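PDB 3S5P: ribose 5-phosphate isomerase from Giardia lamblia, which probably interconverts ribose 5-phosphate and ribulose 5-phosphate, a step of the pentose phosphate pathway, as a type B (RpiB) isomerase. Local coordinates for residues A113-A116 with R117-N121. Numbering follows the deposited sequence. Where two conformers were deposited one is given.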
loop_
_atom_site.group_PDB
_atom_site.type_symbol
_atom_site.label_atom_id
_atom_site.label_comp_id
_atom_site.label_asym_id
_atom_site.label_seq_id
_atom_site.Cartn_x
_atom_site.Cartn_y
_atom_site.Cartn_z
ATOM N N ALA A 113 6.485 6.137 -5.200
ATOM C CA ALA A 113 7.583 5.238 -5.613
ATOM C C ALA A 113 8.930 5.624 -5.011
ATOM O O ALA A 113 9.675 4.764 -4.520
ATOM C CB ALA A 113 7.687 5.157 -7.143
ATOM N N GLU A 114 9.226 6.917 -5.062
ATOM C CA GLU A 114 10.414 7.481 -4.457
ATOM C C GLU A 114 10.433 7.220 -2.941
ATOM O O GLU A 114 11.434 6.786 -2.413
ATOM C CB GLU A 114 10.444 8.984 -4.723
ATOM C CG GLU A 114 11.772 9.646 -4.505
ATOM C CD GLU A 114 11.645 11.178 -4.533
ATOM O OE1 GLU A 114 12.300 11.843 -3.722
ATOM O OE2 GLU A 114 10.872 11.728 -5.365
ATOM N N MET A 115 9.330 7.465 -2.249
ATOM C CA MET A 115 9.335 7.229 -0.799
ATOM C C MET A 115 9.376 5.732 -0.469
ATOM O O MET A 115 10.070 5.326 0.454
ATOM C CB MET A 115 8.163 7.948 -0.115
ATOM C CG MET A 115 8.208 9.473 -0.269
ATOM S SD MET A 115 9.761 10.259 0.296
ATOM C CE MET A 115 10.620 10.490 -1.234
ATOM N N ALA A 116 8.686 4.906 -1.259
ATOM C CA ALA A 116 8.728 3.435 -1.061
ATOM C C ALA A 116 10.141 2.872 -1.026
ATOM O O ALA A 116 10.419 1.938 -0.303
ATOM C CB ALA A 116 7.901 2.683 -2.141
ATOM N N ARG A 117 11.018 3.416 -1.844
ATOM C CA ARG A 117 12.403 2.982 -1.856
ATOM C C ARG A 117 13.202 3.706 -0.773
ATOM O O ARG A 117 13.782 3.055 0.102
ATOM C CB ARG A 117 13.021 3.160 -3.249
ATOM C CG ARG A 117 12.411 2.213 -4.343
ATOM C CD ARG A 117 12.848 0.732 -4.185
ATOM N NE ARG A 117 14.297 0.570 -4.041
ATOM C CZ ARG A 117 14.903 -0.114 -3.062
ATOM N NH1 ARG A 117 14.203 -0.751 -2.119
ATOM N NH2 ARG A 117 16.230 -0.189 -3.047
ATOM N N LYS A 118 13.199 5.045 -0.805
ATOM C CA LYS A 118 14.003 5.843 0.107
ATOM C C LYS A 118 13.795 5.486 1.577
ATOM O O LYS A 118 14.747 5.249 2.280
ATOM C CB LYS A 118 13.741 7.340 -0.066
ATOM C CG LYS A 118 14.675 8.052 -1.033
ATOM C CD LYS A 118 14.577 9.565 -0.836
ATOM C CE LYS A 118 15.621 10.304 -1.671
ATOM N NZ LYS A 118 15.239 10.346 -3.118
ATOM N N HIS A 119 12.538 5.454 2.011
ATOM C CA HIS A 119 12.165 5.332 3.419
ATOM C C HIS A 119 11.780 3.900 3.776
ATOM O O HIS A 119 12.018 3.474 4.888
ATOM C CB HIS A 119 10.958 6.211 3.669
ATOM C CG HIS A 119 11.246 7.674 3.572
ATOM N ND1 HIS A 119 10.291 8.636 3.828
ATOM C CD2 HIS A 119 12.383 8.344 3.264
ATOM C CE1 HIS A 119 10.826 9.833 3.663
ATOM N NE2 HIS A 119 12.094 9.684 3.319
ATOM N N ASN A 120 11.170 3.167 2.832
ATOM C CA ASN A 120 10.550 1.870 3.176
ATOM C C ASN A 120 11.285 0.646 2.658
ATOM O O ASN A 120 10.918 -0.482 3.008
ATOM C CB ASN A 120 9.074 1.830 2.764
ATOM C CG ASN A 120 8.305 3.091 3.206
ATOM O OD1 ASN A 120 7.740 3.795 2.374
ATOM N ND2 ASN A 120 8.300 3.381 4.510
ATOM N N ASN A 121 12.308 0.861 1.832
ATOM C CA ASN A 121 13.100 -0.246 1.274
ATOM C C ASN A 121 12.223 -1.294 0.573
ATOM O O ASN A 121 12.437 -2.489 0.716
ATOM C CB ASN A 121 14.010 -0.907 2.358
ATOM C CG ASN A 121 15.104 -1.748 1.754
ATOM O OD1 ASN A 121 15.499 -1.511 0.626
ATOM N ND2 ASN A 121 15.574 -2.776 2.490
#
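Lys118 N and His119 N continue the i to i+4 bonding of the helix, donating to Glu114 O at 3.0 Å and Met115 O at 2.9 Å, before the chain leaves helical angles at Asn121, whose phi is positive. Arg117 N makes the preceding bond to Ala113 O, and Asn120 N adds a weak one to the already engaged Met115 O. One turn apart, Glu114 and Lys118 run side by side in the same direction and end in a loose salt bridge, OE1 to NZ 3.4 Å. Glu114 reaches it with CG anti to its own N (chi1 -164°) and an extended chain; the final bend of Lys118 swings NZ back toward the carboxylate. Glu114 OE2 also has a long, weak ion pair with Arg143. Met115 lies alongside His119 and places its sulfur over one face of the imidazole, a Met-aromatic contact with SD 3.9 Å from the ring centroid and 25° off the normal. SD is shifted toward the rim and comes nearest to CE1, at 3.6 Å. The bent thioether also brings CE to 4.1 Å from Lys118 CD. The Arg117 chain, bent at chi2 and chi3, carries its guanidinium away from 113-116 and toward Asn121. In the conformer given, one of two deposited, NH1 donates to Asn121 OD1 at 3.1 Å, tilted 27° from the amide's carbonyl plane, and also to Ala122 O, tying the helix to the residues that follow it. Met115, Ala116 and Asn120 pack against Thr88, Ile90 and Gly91 of the second subunit, whereas Ala113 and Arg117 touch helix 134-146. The turn thus closes helix 110-118 within the beta-alpha-beta unit that leads from strand 104-106, outermost of the sheet within this chain, to its parallel neighbour 124-128.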